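Local coordinates for small S protein (Podospora anserina, PDB 2WVO) that drives heterokaryon incompatibility in a filamentous fungus, triggering a lethal reaction when it meets the [het-s] prion and restraining its own prion domain through its globular domain, at residues D37-Q42 with D117-G122; V50-W55 with D168-A173. All coordinates share one frame; numbering follows the deposited sequence.

Overall arrangement
Both contacts use helix 38-59, whose first turns form one side of contact 1 and whose later turns form one side of contact 2. Their centres lie about 25 Å apart on opposite sides of the chain's centre; the nearest atoms come within about 9 Å, so the two do not touch. Contact 1 joins the helix to the start of helix 120-136 by apolar packing and one side-chain to backbone bond, whereas contact 2 joins it to the end of helix 153-172 by an ionic network around a buried arginine and by tryptophan-leucine packing. Along the chain their segments alternate, and one long helix is thereby tied to two later ones within the globular domain that acts on the C-terminal prion domain.

Contact 1: D37-Q42 with D117-G122; sequences DYERCQ and DMKPIG
Tyr-38 and Met-118 form the apolar half of this contact, their side chains crossing at about a right angle. CG of Met-118 lies 3.4 Å from CE2 of Tyr-38, while its SD sits obliquely to the ring, 5.1 Å from the Tyr-38 centroid, in a Met-aromatic contact. The Tyr-38 ring reaches this place with CG anti to the backbone N (chi1 166°), and it also stacks with Phe-113. Methionine suits the site because its unbranched chain, extended through chi2, carries SD to 4.0 Å from CG of Gln-42; the bend at chi3 turns only CE.

The polar half rests on Glu-39. Its chain bends at chi2 (83°), bringing OE2 to the backbone of Lys-119, whose N donates to it over 2.9 Å at 154°; the N-H arrives on the anti side of the carboxylate. The aliphatic part of Lys-119 lies against the same chain, with its CE 3.4 Å from CG of Glu-39. The two charges do not pair directly, Lys-119 NZ being 5.0 Å from Glu-39 OE1.

Lys-119 is the N-cap residue of helix 120-136, so Glu-39 receives its N-H where the first turn of helix 38-59 meets that helix's N-terminal end, within the mainly helical globular domain.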
loop_
_atom_site.group_PDB
_atom_site.type_symbol
_atom_site.label_atom_id
_atom_site.label_comp_id
_atom_site.label_asym_id
_atom_site.label_seq_id
_atom_site.Cartn_x
_atom_site.Cartn_y
_atom_site.Cartn_z
ATOM N N ASP A 37 17.433 4.147 -16.373
ATOM C CA ASP A 37 16.585 3.018 -15.946
ATOM C C ASP A 37 15.182 3.059 -16.548
ATOM O O ASP A 37 14.374 2.175 -16.277
ATOM C CB ASP A 37 16.481 2.954 -14.412
ATOM C CG ASP A 37 17.791 2.573 -13.747
ATOM O OD1 ASP A 37 18.464 1.632 -14.229
ATOM O OD2 ASP A 37 18.153 3.214 -12.737
ATOM N N TYR A 38 14.890 4.090 -17.343
ATOM C CA TYR A 38 13.578 4.261 -17.969
ATOM C C TYR A 38 13.083 2.986 -18.662
ATOM O O TYR A 38 11.992 2.496 -18.355
ATOM C CB TYR A 38 13.599 5.453 -18.941
ATOM C CG TYR A 38 12.414 5.565 -19.902
ATOM C CD1 TYR A 38 11.087 5.390 -19.456
ATOM C CD2 TYR A 38 12.618 5.888 -21.250
ATOM C CE1 TYR A 38 10.000 5.493 -20.341
ATOM C CE2 TYR A 38 11.542 6.014 -22.132
ATOM C CZ TYR A 38 10.238 5.808 -21.670
ATOM O OH TYR A 38 9.178 5.926 -22.540
ATOM N N GLU A 39 13.886 2.448 -19.578
ATOM C CA GLU A 39 13.482 1.291 -20.381
ATOM C C GLU A 39 13.144 0.057 -19.548
ATOM O O GLU A 39 12.114 -0.576 -19.774
ATOM C CB GLU A 39 14.549 0.942 -21.426
ATOM C CG GLU A 39 14.626 1.910 -22.611
ATOM C CD GLU A 39 15.456 3.147 -22.335
ATOM O OE1 GLU A 39 16.005 3.301 -21.218
ATOM O OE2 GLU A 39 15.560 3.983 -23.250
ATOM N N ARG A 40 13.994 -0.277 -18.579
ATOM C CA ARG A 40 13.753 -1.457 -17.757
ATOM C C ARG A 40 12.518 -1.270 -16.865
ATOM O O ARG A 40 11.741 -2.199 -16.676
ATOM C CB ARG A 40 15.015 -1.883 -16.983
ATOM C CG ARG A 40 15.010 -1.730 -15.461
ATOM C CD ARG A 40 15.798 -2.902 -14.842
ATOM N NE ARG A 40 15.524 -3.142 -13.415
ATOM C CZ ARG A 40 15.460 -4.357 -12.859
ATOM N NH1 ARG A 40 15.627 -5.444 -13.594
ATOM N NH2 ARG A 40 15.215 -4.487 -11.563
ATOM N N CYS A 41 12.324 -0.056 -16.358
ATOM C CA CYS A 41 11.189 0.237 -15.498
ATOM C C CYS A 41 9.870 0.236 -16.272
ATOM O O CYS A 41 8.853 -0.214 -15.761
ATOM C CB CYS A 41 11.409 1.562 -14.765
ATOM S SG CYS A 41 12.608 1.412 -13.439
ATOM N N GLN A 42 9.902 0.737 -17.502
ATOM C CA GLN A 42 8.744 0.689 -18.391
ATOM C C GLN A 42 8.360 -0.759 -18.713
ATOM O O GLN A 42 7.170 -1.122 -18.729
ATOM C CB GLN A 42 9.017 1.478 -19.678
ATOM C CG GLN A 42 7.869 1.457 -20.678
ATOM C CD GLN A 42 6.582 2.026 -20.108
ATOM O OE1 GLN A 42 6.452 3.235 -19.937
ATOM N NE2 GLN A 42 5.625 1.153 -19.811
ATOM N N ASP A 117 11.080 7.894 -26.688
ATOM C CA ASP A 117 12.354 8.137 -25.981
ATOM C C ASP A 117 13.157 6.860 -25.689
ATOM O O ASP A 117 14.371 6.921 -25.479
ATOM C CB ASP A 117 12.131 8.910 -24.667
ATOM C CG ASP A 117 11.542 10.301 -24.879
ATOM O OD1 ASP A 117 10.922 10.827 -23.932
ATOM O OD2 ASP A 117 11.699 10.886 -25.969
ATOM N N MET A 118 12.474 5.717 -25.664
ATOM C CA MET A 118 13.101 4.418 -25.393
ATOM C C MET A 118 14.122 4.063 -26.459
ATOM O O MET A 118 13.935 4.412 -27.628
ATOM C CB MET A 118 12.037 3.306 -25.331
ATOM C CG MET A 118 11.298 3.172 -23.996
ATOM S SD MET A 118 10.029 1.871 -23.966
ATOM C CE MET A 118 8.782 2.640 -24.984
ATOM N N LYS A 119 15.194 3.375 -26.055
ATOM C CA LYS A 119 16.142 2.728 -26.982
ATOM C C LYS A 119 15.337 1.892 -27.991
ATOM O O LYS A 119 14.205 1.517 -27.693
ATOM C CB LYS A 119 17.090 1.799 -26.199
ATOM C CG LYS A 119 16.473 0.396 -25.870
ATOM C CD LYS A 119 17.341 -0.517 -24.992
ATOM C CE LYS A 119 17.210 -0.166 -23.515
ATOM N NZ LYS A 119 17.888 -1.096 -22.583
ATOM N N PRO A 120 15.910 1.586 -29.175
ATOM C CA PRO A 120 15.136 0.803 -30.150
ATOM C C PRO A 120 14.726 -0.600 -29.670
ATOM O O PRO A 120 13.652 -1.087 -30.045
ATOM C CB PRO A 120 16.090 0.695 -31.354
ATOM C CG PRO A 120 17.060 1.808 -31.179
ATOM C CD PRO A 120 17.247 1.928 -29.700
ATOM N N ILE A 121 15.572 -1.236 -28.861
ATOM C CA ILE A 121 15.326 -2.602 -28.397
ATOM C C ILE A 121 14.288 -2.653 -27.278
ATOM O O ILE A 121 13.408 -3.515 -27.275
ATOM C CB ILE A 121 16.646 -3.329 -28.035
ATOM C CG1 ILE A 121 17.165 -4.063 -29.279
ATOM C CG2 ILE A 121 16.448 -4.306 -26.869
ATOM C CD1 ILE A 121 18.617 -4.410 -29.253
ATOM N N GLY A 122 14.390 -1.715 -26.340
ATOM C CA GLY A 122 13.377 -1.530 -25.317
ATOM C C GLY A 122 12.060 -1.119 -25.948
ATOM O O GLY A 122 11.011 -1.610 -25.558
#

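Contact 2: V50-W55 with D168-A173; sequences VRLSRW and DELEKA
Arg-51 meets two acids, Asp-168 and Glu-171, placed nearly one helical turn apart, and forms a salt-bridge network with them. Its NH2 donates to both: to OD2 of Asp-168 over 2.7 Å and to OE1 of Glu-171 over 2.8 Å, each at 163° and close to the guanidinium plane. The carboxylates are met differently, Asp-168 OD2 nearly along its C-O bond and Glu-171 OE1 from above its plane. Weaker bonds run from NH1 to Asp-168 OD2 and from NE to Glu-171 OE1.

One water accepts from Arg-51 NE and donates to the Arg-51 carbonyl O and Glu-171 OE1; a second donates to Asp-168 OD1 and accepts a long, weak bond from Arg-51 NH1. NH1 also reaches the carbonyl of Ile-207. Arginine suits the place by its several N-H groups, and the two carboxylates would offset the charge of the buried guanidinium.

Trp-55 NE1 gives a weak bond to the carbonyl O of Leu-170, 3.0 Å away. The branch carbon CG of Leu-170 sits on one indole face in a CH-pi contact.

The axes of segments 50-55 and 168-172 approach to 10.4 Å and run nearly parallel, at 13°; helix 75-104 touches Leu-52 and Leu-170, and helix 177-187 reaches Glu-171 through Cys-180.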
loop_
_atom_site.group_PDB
_atom_site.type_symbol
_atom_site.label_atom_id
_atom_site.label_comp_id
_atom_site.label_asym_id
_atom_site.label_seq_id
_atom_site.Cartn_x
_atom_site.Cartn_y
_atom_site.Cartn_z
ATOM N N VAL A 50 1.277 -7.954 -18.297
ATOM C CA VAL A 50 1.253 -9.247 -18.997
ATOM C C VAL A 50 0.913 -10.397 -18.051
ATOM O O VAL A 50 0.161 -11.304 -18.387
ATOM C CB VAL A 50 2.625 -9.545 -19.692
ATOM C CG1 VAL A 50 2.743 -11.024 -20.071
ATOM C CG2 VAL A 50 2.821 -8.654 -20.903
ATOM N N ARG A 51 1.513 -10.340 -16.872
ATOM C CA ARG A 51 1.315 -11.275 -15.785
ATOM C C ARG A 51 -0.178 -11.382 -15.417
ATOM O O ARG A 51 -0.746 -12.465 -15.302
ATOM C CB ARG A 51 2.126 -10.695 -14.632
ATOM C CG ARG A 51 2.469 -11.583 -13.492
ATOM C CD ARG A 51 3.518 -12.662 -13.780
ATOM N NE ARG A 51 3.077 -13.795 -12.972
ATOM C CZ ARG A 51 3.327 -13.934 -11.674
ATOM N NH1 ARG A 51 4.091 -13.060 -11.037
ATOM N NH2 ARG A 51 2.828 -14.970 -11.023
ATOM N N LEU A 52 -0.799 -10.229 -15.235
ATOM C CA LEU A 52 -2.223 -10.112 -14.953
ATOM C C LEU A 52 -3.037 -10.686 -16.125
ATOM O O LEU A 52 -3.931 -11.509 -15.918
ATOM C CB LEU A 52 -2.544 -8.639 -14.707
ATOM C CG LEU A 52 -3.488 -8.076 -13.642
ATOM C CD1 LEU A 52 -3.670 -8.967 -12.397
ATOM C CD2 LEU A 52 -3.015 -6.648 -13.269
ATOM N N SER A 53 -2.695 -10.282 -17.348
ATOM C CA SER A 53 -3.371 -10.778 -18.544
ATOM C C SER A 53 -3.238 -12.291 -18.709
ATOM O O SER A 53 -4.185 -12.948 -19.138
ATOM C CB SER A 53 -2.891 -10.054 -19.808
ATOM O OG SER A 53 -1.711 -10.649 -20.336
ATOM N N ARG A 54 -2.066 -12.830 -18.361
ATOM C CA ARG A 54 -1.813 -14.276 -18.433
ATOM C C ARG A 54 -2.731 -15.074 -17.507
ATOM O O ARG A 54 -3.259 -16.105 -17.911
ATOM C CB ARG A 54 -0.344 -14.608 -18.144
ATOM C CG ARG A 54 0.064 -16.073 -18.470
ATOM C CD ARG A 54 1.483 -16.385 -17.960
ATOM N NE ARG A 54 2.466 -15.416 -18.464
ATOM C CZ ARG A 54 3.545 -15.013 -17.803
ATOM N NH1 ARG A 54 3.817 -15.492 -16.592
ATOM N NH2 ARG A 54 4.363 -14.132 -18.361
ATOM N N TRP A 55 -2.917 -14.595 -16.277
ATOM C CA TRP A 55 -3.843 -15.223 -15.323
ATOM C C TRP A 55 -5.301 -15.231 -15.816
ATOM O O TRP A 55 -5.989 -16.243 -15.703
ATOM C CB TRP A 55 -3.754 -14.559 -13.933
ATOM C CG TRP A 55 -4.775 -15.118 -12.961
ATOM C CD1 TRP A 55 -4.649 -16.246 -12.197
ATOM C CD2 TRP A 55 -6.088 -14.597 -12.689
ATOM N NE1 TRP A 55 -5.782 -16.445 -11.449
ATOM C CE2 TRP A 55 -6.687 -15.453 -11.737
ATOM C CE3 TRP A 55 -6.817 -13.493 -13.163
ATOM C CZ2 TRP A 55 -7.967 -15.233 -11.236
ATOM C CZ3 TRP A 55 -8.088 -13.274 -12.670
ATOM C CH2 TRP A 55 -8.654 -14.139 -11.712
ATOM N N ASP A 168 0.756 -13.971 -8.040
ATOM C CA ASP A 168 1.202 -15.200 -7.385
ATOM C C ASP A 168 0.071 -15.807 -6.538
ATOM O O ASP A 168 -0.205 -16.998 -6.638
ATOM C CB ASP A 168 2.453 -14.958 -6.507
ATOM C CG ASP A 168 3.744 -14.754 -7.323
ATOM O OD1 ASP A 168 4.742 -14.252 -6.745
ATOM O OD2 ASP A 168 3.776 -15.089 -8.525
ATOM N N GLU A 169 -0.561 -14.978 -5.707
ATOM C CA GLU A 169 -1.736 -15.360 -4.907
ATOM C C GLU A 169 -2.905 -15.835 -5.765
ATOM O O GLU A 169 -3.570 -16.814 -5.426
ATOM C CB GLU A 169 -2.219 -14.177 -4.064
ATOM C CG GLU A 169 -1.336 -13.783 -2.886
ATOM C CD GLU A 169 -2.081 -12.874 -1.904
ATOM O OE1 GLU A 169 -3.103 -13.322 -1.306
ATOM O OE2 GLU A 169 -1.650 -11.713 -1.729
ATOM N N LEU A 170 -3.144 -15.125 -6.868
ATOM C CA LEU A 170 -4.163 -15.451 -7.863
ATOM C C LEU A 170 -3.946 -16.815 -8.538
ATOM O O LEU A 170 -4.897 -17.572 -8.758
ATOM C CB LEU A 170 -4.189 -14.347 -8.932
ATOM C CG LEU A 170 -5.343 -13.374 -9.194
ATOM C CD1 LEU A 170 -6.330 -13.182 -8.043
ATOM C CD2 LEU A 170 -4.857 -12.047 -9.748
ATOM N N GLU A 171 -2.695 -17.097 -8.893
ATOM C CA GLU A 171 -2.312 -18.366 -9.511
ATOM C C GLU A 171 -2.418 -19.513 -8.522
ATOM O O GLU A 171 -2.783 -20.627 -8.895
ATOM C CB GLU A 171 -0.885 -18.292 -10.052
ATOM C CG GLU A 171 -0.768 -17.509 -11.347
ATOM C CD GLU A 171 0.649 -17.445 -11.874
ATOM O OE1 GLU A 171 0.994 -16.432 -12.514
ATOM O OE2 GLU A 171 1.415 -18.404 -11.653
ATOM N N LYS A 172 -2.105 -19.225 -7.262
ATOM C CA LYS A 172 -2.202 -20.205 -6.185
ATOM C C LYS A 172 -3.647 -20.668 -5.952
ATOM O O LYS A 172 -3.884 -21.832 -5.604
ATOM C CB LYS A 172 -1.627 -19.618 -4.898
ATOM C CG LYS A 172 -1.159 -20.654 -3.906
ATOM C CD LYS A 172 -0.422 -20.020 -2.737
ATOM C CE LYS A 172 -0.223 -21.039 -1.626
ATOM N NZ LYS A 172 0.653 -20.504 -0.546
ATOM N N ALA A 173 -4.596 -19.755 -6.160
ATOM C CA ALA A 173 -6.003 -19.996 -5.865
ATOM C C ALA A 173 -6.731 -20.814 -6.944
ATOM O O ALA A 173 -7.843 -21.271 -6.721
ATOM C CB ALA A 173 -6.724 -18.674 -5.600
HETATM O O HOH W 1 0.693 -14.717 -14.565
HETATM O O HOH W 2 6.306 -12.803 -8.512
#